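Local coordinates for cell envelope-related transcriptional attenuator domain-containing protein (Eubacterium siraeum, PDB 4OBM) that is of unknown function but belongs to the LytR-CpsA-Psr family, whose members are linked to the bacterial cell envelope and were first regarded as transcriptional attenuators, at residues A14-D19 with I216-S221; E107-V112 with S174-Q179; L168-I173 with T228-P233. All coordinates share one frame; numbering follows the deposited sequence.

Contact 1 of 3, residues A14-D19 with I216-S221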
loop_
_atom_site.group_PDB
_atom_site.type_symbol
_atom_site.label_atom_id
_atom_site.label_comp_id
_atom_site.label_asym_id
_atom_site.label_seq_id
_atom_site.Cartn_x
_atom_site.Cartn_y
_atom_site.Cartn_z
ATOM N N ALA A 14 21.439 24.081 -8.776
ATOM C CA ALA A 14 21.135 23.730 -7.383
ATOM C C ALA A 14 21.035 22.223 -7.116
ATOM O O ALA A 14 20.651 21.447 -8.002
ATOM C CB ALA A 14 19.834 24.387 -6.964
ATOM N N ILE A 15 21.357 21.834 -5.858
ATOM C CA ILE A 15 21.251 20.467 -5.344
ATOM C C ILE A 15 19.774 20.044 -5.402
ATOM O O ILE A 15 18.894 20.850 -5.083
ATOM C CB ILE A 15 21.825 20.377 -3.912
ATOM N N PHE A 16 19.513 18.810 -5.870
ATOM C CA PHE A 16 18.164 18.275 -6.047
ATOM C C PHE A 16 17.447 18.061 -4.722
ATOM O O PHE A 16 17.995 17.463 -3.790
ATOM C CB PHE A 16 18.191 16.963 -6.855
ATOM C CG PHE A 16 16.854 16.278 -7.050
ATOM C CD1 PHE A 16 15.868 16.851 -7.846
ATOM C CD2 PHE A 16 16.596 15.042 -6.465
ATOM C CE1 PHE A 16 14.635 16.217 -8.026
ATOM C CE2 PHE A 16 15.365 14.401 -6.655
ATOM C CZ PHE A 16 14.393 14.991 -7.434
ATOM N N THR A 17 16.219 18.589 -4.649
ATOM C CA THR A 17 15.296 18.440 -3.530
ATOM C C THR A 17 13.893 18.326 -4.161
ATOM O O THR A 17 13.396 19.310 -4.719
ATOM C CB THR A 17 15.455 19.548 -2.467
ATOM O OG1 THR A 17 16.817 19.592 -2.036
ATOM C CG2 THR A 17 14.564 19.315 -1.249
ATOM N N PRO A 18 13.298 17.105 -4.147
ATOM C CA PRO A 18 11.969 16.896 -4.769
ATOM C C PRO A 18 10.849 17.783 -4.232
ATOM O O PRO A 18 10.676 17.903 -3.021
ATOM C CB PRO A 18 11.631 15.432 -4.450
ATOM C CG PRO A 18 12.881 14.815 -4.048
ATOM C CD PRO A 18 13.827 15.865 -3.568
ATOM N N ASP A 19 10.059 18.357 -5.149
ATOM C CA ASP A 19 8.899 19.185 -4.817
ATOM C C ASP A 19 7.595 18.349 -4.949
ATOM O O ASP A 19 7.666 17.138 -5.195
ATOM C CB ASP A 19 8.855 20.482 -5.671
ATOM C CG ASP A 19 9.229 20.363 -7.144
ATOM O OD1 ASP A 19 8.846 19.361 -7.778
ATOM O OD2 ASP A 19 9.856 21.305 -7.673
ATOM N N ILE A 216 12.151 9.145 -5.424
ATOM C CA ILE A 216 12.120 7.919 -4.616
ATOM C C ILE A 216 13.523 7.672 -4.023
ATOM O O ILE A 216 13.645 7.601 -2.803
ATOM C CB ILE A 216 11.587 6.693 -5.421
ATOM C CG1 ILE A 216 10.151 6.928 -5.929
ATOM C CG2 ILE A 216 11.674 5.402 -4.588
ATOM C CD1 ILE A 216 9.653 5.937 -7.026
ATOM N N VAL A 217 14.572 7.609 -4.864
ATOM C CA VAL A 217 15.954 7.368 -4.431
ATOM C C VAL A 217 16.389 8.476 -3.462
ATOM O O VAL A 217 16.990 8.153 -2.432
ATOM C CB VAL A 217 16.924 7.207 -5.624
ATOM C CG1 VAL A 217 18.388 7.138 -5.171
ATOM C CG2 VAL A 217 16.564 5.977 -6.458
ATOM N N TYR A 218 16.022 9.752 -3.739
ATOM C CA TYR A 218 16.327 10.858 -2.848
ATOM C C TYR A 218 15.789 10.585 -1.455
ATOM O O TYR A 218 16.551 10.690 -0.499
ATOM C CB TYR A 218 15.776 12.206 -3.367
ATOM C CG TYR A 218 15.950 13.344 -2.376
ATOM C CD1 TYR A 218 15.046 13.535 -1.336
ATOM C CD2 TYR A 218 17.015 14.229 -2.480
ATOM C CE1 TYR A 218 15.234 14.538 -0.387
ATOM C CE2 TYR A 218 17.202 15.249 -1.546
ATOM C CZ TYR A 218 16.302 15.407 -0.508
ATOM O OH TYR A 218 16.453 16.422 0.402
ATOM N N THR A 219 14.470 10.288 -1.338
ATOM C CA THR A 219 13.749 10.044 -0.076
ATOM C C THR A 219 14.337 8.863 0.713
ATOM O O THR A 219 14.433 8.946 1.943
ATOM C CB THR A 219 12.241 9.858 -0.370
ATOM O OG1 THR A 219 11.672 11.150 -0.578
ATOM C CG2 THR A 219 11.479 9.163 0.754
ATOM N N LEU A 220 14.694 7.774 0.023
ATOM C CA LEU A 220 15.235 6.566 0.656
ATOM C C LEU A 220 16.727 6.711 1.025
ATOM O O LEU A 220 17.210 5.967 1.879
ATOM C CB LEU A 220 15.042 5.340 -0.255
ATOM C CG LEU A 220 13.623 4.982 -0.672
ATOM C CD1 LEU A 220 13.654 3.931 -1.771
ATOM C CD2 LEU A 220 12.787 4.504 0.521
ATOM N N SER A 221 17.444 7.657 0.387
ATOM C CA SER A 221 18.857 7.942 0.664
ATOM C C SER A 221 19.018 8.917 1.867
ATOM O O SER A 221 20.148 9.272 2.226
ATOM C CB SER A 221 19.536 8.510 -0.578
ATOM O OG SER A 221 19.076 9.824 -0.852
#
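Thr17 and Tyr218 mark the closest approach of the two backbones, with their CA atoms 7.7 Å apart. Residues 14-19 form an extended stretch without regular secondary structure, whereas 216-220 are the last turn or so of helix 213-220, which gives way to loop at Ser221. The helix end is tied by the backbone bond from Leu220 N to Ile216 O, and Ser221 folds its hydroxyl back so that OG donates to Tyr218 O at 2.7 Å.

Tyr218 carries the contact. With CG anti to the backbone N (chi1 174°), its ring reaches out from the helix against the extended run Phe16-Pro18. Pro18 CD lies over the middle of one ring face, 3.5 Å from the centroid of Tyr218 and 13° off the ring normal, a well-centred CH-pi contact. The Phe16 ring stands almost perpendicular to the Tyr218 ring, their planes at 88°, but the pair is oblique; Phe16 CE2 comes to 4.0 Å from Tyr218 CB. The backbone of the same residue comes closer still, Phe16 O lying 3.3 Å from Tyr218 CE2. At the far end, Thr17 CG2 packs beside Tyr218 OH at 3.8 Å. Van der Waals and CH-pi packing thus gathers round the Tyr218 ring. Replacing Tyr218 by an alanine would probably leave Pro18 CD without the ring face beneath it and open a gap between Phe16, Thr17 and the helix.

The loop before strand 24-30 is thereby laid against helix 213-220, where Phe16 also touches Lys214 and Pro18 touches Ala215. Elsewhere on that helix, Val217 packs on helix 186-199 and Leu220 on Phe53 of strand 52-58.

Contact 2 of 3, residues E107-V112 with S174-Q179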
loop_
_atom_site.group_PDB
_atom_site.type_symbol
_atom_site.label_atom_id
_atom_site.label_comp_id
_atom_site.label_asym_id
_atom_site.label_seq_id
_atom_site.Cartn_x
_atom_site.Cartn_y
_atom_site.Cartn_z
ATOM N N GLU A 107 7.053 -13.470 -4.694
ATOM C CA GLU A 107 8.229 -13.260 -5.507
ATOM C C GLU A 107 8.810 -11.867 -5.255
ATOM O O GLU A 107 10.029 -11.762 -5.107
ATOM C CB GLU A 107 7.941 -13.479 -6.983
ATOM C CG GLU A 107 9.138 -14.143 -7.638
ATOM C CD GLU A 107 9.231 -14.096 -9.146
ATOM O OE1 GLU A 107 8.200 -14.325 -9.822
ATOM O OE2 GLU A 107 10.357 -13.877 -9.651
ATOM N N LEU A 108 7.960 -10.825 -5.118
ATOM C CA LEU A 108 8.437 -9.471 -4.789
ATOM C C LEU A 108 9.202 -9.503 -3.467
ATOM O O LEU A 108 10.343 -9.073 -3.447
ATOM C CB LEU A 108 7.297 -8.433 -4.740
ATOM C CG LEU A 108 7.648 -7.006 -4.236
ATOM C CD1 LEU A 108 8.359 -6.191 -5.291
ATOM C CD2 LEU A 108 6.417 -6.262 -3.859
ATOM N N PHE A 109 8.608 -10.065 -2.392
ATOM C CA PHE A 109 9.227 -10.174 -1.064
ATOM C C PHE A 109 10.544 -10.965 -1.099
ATOM O O PHE A 109 11.479 -10.621 -0.388
ATOM C CB PHE A 109 8.273 -10.879 -0.068
ATOM C CG PHE A 109 6.961 -10.237 0.331
ATOM C CD1 PHE A 109 6.881 -8.870 0.575
ATOM C CD2 PHE A 109 5.838 -11.017 0.583
ATOM C CE1 PHE A 109 5.679 -8.287 0.977
ATOM C CE2 PHE A 109 4.643 -10.438 1.015
ATOM C CZ PHE A 109 4.570 -9.078 1.207
ATOM N N ASP A 110 10.577 -12.065 -1.873
ATOM C CA ASP A 110 11.726 -12.972 -2.009
ATOM C C ASP A 110 12.909 -12.271 -2.699
ATOM O O ASP A 110 14.068 -12.522 -2.392
ATOM C CB ASP A 110 11.303 -14.212 -2.822
ATOM C CG ASP A 110 12.363 -15.289 -2.863
ATOM O OD1 ASP A 110 12.502 -16.017 -1.861
ATOM O OD2 ASP A 110 13.074 -15.377 -3.878
HETATM N N MSE A 111 12.582 -11.399 -3.631
HETATM C CA MSE A 111 13.495 -10.615 -4.424
HETATM C C MSE A 111 14.062 -9.444 -3.613
HETATM O O MSE A 111 15.275 -9.221 -3.642
HETATM C CB MSE A 111 12.709 -10.103 -5.640
HETATM C CG MSE A 111 13.541 -9.467 -6.706
HETATM SE SE MSE A 111 12.350 -8.591 -7.933
HETATM C CE MSE A 111 13.480 -8.605 -9.418
ATOM N N VAL A 112 13.202 -8.713 -2.892
ATOM C CA VAL A 112 13.593 -7.495 -2.159
ATOM C C VAL A 112 14.388 -7.825 -0.860
ATOM O O VAL A 112 15.447 -7.226 -0.622
ATOM C CB VAL A 112 12.383 -6.560 -1.895
ATOM C CG1 VAL A 112 12.800 -5.302 -1.127
ATOM C CG2 VAL A 112 11.705 -6.172 -3.202
ATOM N N SER A 174 4.769 -1.492 6.166
ATOM C CA SER A 174 5.586 -0.344 6.592
ATOM C C SER A 174 6.989 -0.805 6.970
ATOM O O SER A 174 7.986 -0.204 6.561
ATOM C CB SER A 174 4.943 0.365 7.779
ATOM O OG SER A 174 3.915 1.240 7.357
ATOM N N SER A 175 7.050 -1.905 7.737
ATOM C CA SER A 175 8.287 -2.529 8.197
ATOM C C SER A 175 9.103 -3.049 7.010
ATOM O O SER A 175 10.308 -2.840 6.976
ATOM C CB SER A 175 7.974 -3.655 9.176
ATOM O OG SER A 175 7.399 -3.163 10.373
ATOM N N PHE A 176 8.442 -3.679 6.031
ATOM C CA PHE A 176 9.047 -4.199 4.788
ATOM C C PHE A 176 9.706 -3.077 3.956
ATOM O O PHE A 176 10.806 -3.271 3.439
ATOM C CB PHE A 176 7.979 -4.946 3.943
ATOM C CG PHE A 176 8.434 -5.363 2.563
ATOM C CD1 PHE A 176 9.381 -6.372 2.397
ATOM C CD2 PHE A 176 7.922 -4.743 1.427
ATOM C CE1 PHE A 176 9.821 -6.738 1.118
ATOM C CE2 PHE A 176 8.372 -5.103 0.155
ATOM C CZ PHE A 176 9.309 -6.106 0.007
ATOM N N ILE A 177 9.036 -1.906 3.850
ATOM C CA ILE A 177 9.529 -0.748 3.100
ATOM C C ILE A 177 10.723 -0.106 3.834
ATOM O O ILE A 177 11.714 0.229 3.195
ATOM C CB ILE A 177 8.403 0.287 2.798
ATOM C CG1 ILE A 177 7.370 -0.299 1.790
ATOM C CG2 ILE A 177 8.990 1.622 2.268
ATOM C CD1 ILE A 177 5.983 0.402 1.762
ATOM N N ASP A 178 10.616 0.077 5.156
ATOM C CA ASP A 178 11.671 0.678 5.981
ATOM C C ASP A 178 12.930 -0.174 6.070
ATOM O O ASP A 178 14.033 0.373 6.002
ATOM C CB ASP A 178 11.154 0.934 7.399
ATOM C CG ASP A 178 10.144 2.052 7.500
ATOM O OD1 ASP A 178 9.992 2.810 6.509
ATOM O OD2 ASP A 178 9.555 2.212 8.587
ATOM N N GLN A 179 12.785 -1.488 6.247
ATOM C CA GLN A 179 13.949 -2.359 6.423
ATOM C C GLN A 179 14.678 -2.713 5.132
ATOM O O GLN A 179 15.860 -3.076 5.201
ATOM C CB GLN A 179 13.546 -3.655 7.125
ATOM C CG GLN A 179 13.172 -3.445 8.585
ATOM C CD GLN A 179 12.392 -4.606 9.120
ATOM O OE1 GLN A 179 12.607 -5.755 8.725
ATOM N NE2 GLN A 179 11.497 -4.334 10.058
#
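Phe176 points its ring at helix 102-112 because CG is anti to the backbone N (chi1 172°), while in Phe109 CG is anti to the carbonyl carbon (chi1 -65°), which swings that ring round to meet it. The result is an edge-to-face, or T-shaped, aromatic pair between two helices, 102-112 and 164-181. The ring planes stand at 80° and the centroids of Phe109 and Phe176 are 5.0 Å apart, with Phe109 supplying the edge and Phe176 the face. A single corner of the Phe109 ring does the touching: CD1 sits above the Phe176 face, offset toward the rim.

Val112, one helical turn after Phe109, adds the second apolar contact. Its side chain crosses that of Phe176 at about a right angle, and its branch point and CG1 both pack near the outer end of the ring. Phe176 is therefore met by two residues of the same helix, and the outer part of its ring is engaged in a buried, apolar contact.

Both phenylalanines also touch Met148 of helix 145-152, and Phe176 further rests on Thr115 of strand 115-119, so the pair lies where two helices and a strand come together around helix 164-181. A pentaethylene glycol, probably from the crystallisation liquor, is bound about 4 Å from the Phe176 side chain. The packing is close at the ring's outer end, where Phe176 CZ lies 3.7 Å from Phe109 CD1 and 3.6 Å from Val112 CB.

Contact 3 of 3, residues L168-I173 with T228-P233; sequences LNATVI and TDFYIP
Ala170 and Phe230 form the centre of this helix-to-strand contact, their CA atoms 6.4 Å apart. The methyl group of Ala170 is directed at the strand and settles over one face of the Phe230 ring, 3.9 Å from CB to the centroid and 21° off the ring normal. This CH-pi contact is offset toward the rim, with Ala170 CB nearest Phe230 CG at 3.6 Å. The small side chain is consistent with the close approach of helix and strand. Phe230 takes part with CG between its backbone N and carbonyl carbon (chi1 70°), and the far end of the ring reaches Thr171.

Thr171 meets the distal part of that ring. Its OG1 is 3.6 Å from Phe230 CE2, an oblique approach, but the hydroxyl finds its polar partner within the helix, in a hydrogen bond with Lys167 O. Ile232, two residues on from Phe230, whose CB also points to the helix, brings CD1 to 3.8 Å from Ala170 CB, so the methyl meets the aromatic face and, beside it, the aliphatic end.

Helix 164-181 is thus packed on strand 228-230, an outermost strand of the mixed sheet, which pairs with strand 52-58 through backbone bonds of Asp229 and Tyr231. Tyr231 points away from the helix to helix 246-256, while Val172 and Ile173 turn to helix 145-152.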
loop_
_atom_site.group_PDB
_atom_site.type_symbol
_atom_site.label_atom_id
_atom_site.label_comp_id
_atom_site.label_asym_id
_atom_site.label_seq_id
_atom_site.Cartn_x
_atom_site.Cartn_y
_atom_site.Cartn_z
ATOM N N LEU A 168 -2.560 -4.856 10.678
ATOM C CA LEU A 168 -1.441 -5.787 10.533
ATOM C C LEU A 168 -0.770 -5.569 9.185
ATOM O O LEU A 168 0.448 -5.404 9.132
ATOM C CB LEU A 168 -1.948 -7.252 10.681
ATOM C CG LEU A 168 -0.938 -8.398 10.879
ATOM C CD1 LEU A 168 -0.450 -8.969 9.556
ATOM C CD2 LEU A 168 0.171 -8.043 11.891
ATOM N N ASN A 169 -1.572 -5.514 8.096
ATOM C CA ASN A 169 -1.044 -5.291 6.765
ATOM C C ASN A 169 -0.324 -3.934 6.674
ATOM O O ASN A 169 0.809 -3.890 6.175
ATOM C CB ASN A 169 -2.155 -5.419 5.730
ATOM C CG ASN A 169 -2.381 -6.838 5.255
ATOM O OD1 ASN A 169 -2.243 -7.131 4.073
ATOM N ND2 ASN A 169 -2.666 -7.772 6.162
ATOM N N ALA A 170 -0.929 -2.845 7.211
ATOM C CA ALA A 170 -0.296 -1.516 7.196
ATOM C C ALA A 170 1.108 -1.537 7.841
ATOM O O ALA A 170 2.075 -1.083 7.231
ATOM C CB ALA A 170 -1.186 -0.501 7.906
ATOM N N THR A 171 1.200 -2.126 9.039
ATOM C CA THR A 171 2.369 -2.237 9.896
ATOM C C THR A 171 3.443 -3.122 9.264
ATOM O O THR A 171 4.593 -2.712 9.204
ATOM C CB THR A 171 1.901 -2.802 11.262
ATOM O OG1 THR A 171 0.964 -1.894 11.835
ATOM C CG2 THR A 171 3.043 -3.031 12.232
ATOM N N VAL A 172 3.082 -4.348 8.854
ATOM C CA VAL A 172 4.006 -5.311 8.247
ATOM C C VAL A 172 4.585 -4.734 6.919
ATOM O O VAL A 172 5.792 -4.831 6.693
ATOM C CB VAL A 172 3.294 -6.681 8.060
ATOM C CG1 VAL A 172 4.075 -7.617 7.156
ATOM C CG2 VAL A 172 3.033 -7.339 9.407
ATOM N N ILE A 173 3.740 -4.104 6.081
ATOM C CA ILE A 173 4.195 -3.505 4.818
ATOM C C ILE A 173 5.085 -2.279 5.106
ATOM O O ILE A 173 6.083 -2.090 4.396
ATOM C CB ILE A 173 3.006 -3.215 3.827
ATOM C CG1 ILE A 173 2.332 -4.532 3.355
ATOM C CG2 ILE A 173 3.408 -2.333 2.618
ATOM C CD1 ILE A 173 3.275 -5.666 2.784
ATOM N N THR A 228 7.889 5.587 6.256
ATOM C CA THR A 228 6.480 5.222 6.145
ATOM C C THR A 228 5.625 5.787 7.277
ATOM O O THR A 228 6.114 6.221 8.322
ATOM C CB THR A 228 6.286 3.689 6.015
ATOM O OG1 THR A 228 6.978 2.990 7.050
ATOM C CG2 THR A 228 6.718 3.169 4.671
ATOM N N ASP A 229 4.324 5.802 6.996
ATOM C CA ASP A 229 3.213 6.203 7.825
ATOM C C ASP A 229 1.980 5.491 7.309
ATOM O O ASP A 229 1.983 4.979 6.192
ATOM C CB ASP A 229 3.024 7.726 7.801
ATOM C CG ASP A 229 3.880 8.448 8.810
ATOM O OD1 ASP A 229 3.500 8.467 10.002
ATOM O OD2 ASP A 229 4.932 9.002 8.410
ATOM N N PHE A 230 0.936 5.431 8.124
ATOM C CA PHE A 230 -0.314 4.829 7.715
ATOM C C PHE A 230 -1.468 5.454 8.457
ATOM O O PHE A 230 -1.318 5.911 9.588
ATOM C CB PHE A 230 -0.315 3.286 7.870
ATOM C CG PHE A 230 -0.318 2.726 9.271
ATOM C CD1 PHE A 230 -1.501 2.620 9.991
ATOM C CD2 PHE A 230 0.843 2.213 9.832
ATOM C CE1 PHE A 230 -1.511 2.075 11.283
ATOM C CE2 PHE A 230 0.839 1.670 11.123
ATOM C CZ PHE A 230 -0.339 1.600 11.841
ATOM N N TYR A 231 -2.620 5.467 7.793
ATOM C CA TYR A 231 -3.916 5.870 8.312
ATOM C C TYR A 231 -4.889 4.699 8.083
ATOM O O TYR A 231 -4.869 4.082 7.011
ATOM C CB TYR A 231 -4.430 7.172 7.664
ATOM C CG TYR A 231 -5.804 7.523 8.183
ATOM C CD1 TYR A 231 -5.975 8.004 9.477
ATOM C CD2 TYR A 231 -6.945 7.219 7.447
ATOM C CE1 TYR A 231 -7.243 8.206 10.011
ATOM C CE2 TYR A 231 -8.220 7.415 7.973
ATOM C CZ TYR A 231 -8.362 7.918 9.254
ATOM O OH TYR A 231 -9.603 8.143 9.784
ATOM N N ILE A 232 -5.736 4.392 9.084
ATOM C CA ILE A 232 -6.691 3.293 8.936
ATOM C C ILE A 232 -8.120 3.865 8.813
ATOM O O ILE A 232 -8.709 4.291 9.803
ATOM C CB ILE A 232 -6.575 2.204 10.040
ATOM C CG1 ILE A 232 -5.096 1.796 10.324
ATOM C CG2 ILE A 232 -7.494 0.985 9.755
ATOM C CD1 ILE A 232 -4.491 0.644 9.466
ATOM N N PRO A 233 -8.692 3.839 7.589
ATOM C CA PRO A 233 -10.085 4.287 7.407
ATOM C C PRO A 233 -11.059 3.464 8.270
ATOM O O PRO A 233 -11.050 2.225 8.236
ATOM C CB PRO A 233 -10.326 4.099 5.898
ATOM C CG PRO A 233 -8.969 3.977 5.295
ATOM C CD PRO A 233 -8.113 3.343 6.323
#

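In the fold
From the N terminus, the chain enters contact 1 at residues 14-19 and returns to it only at 216-221, closing a loop of 196 residues that joins the loop before strand 24-30 to helix 213-220. Contact 2 falls wholly within that span, bringing helix 102-112 onto helix 164-181. Contact 3 starts on the same helix, at 168-173, and ends at strand 228-230, beyond contact 1; it therefore crosses both others along the chain. Contacts 2 and 3 touch, with Phe109 CZ packing on Ile173 CD1, whereas contact 1 lies apart from them. Helix 164-181 thus connects a neighbouring helix to the sheet's edge.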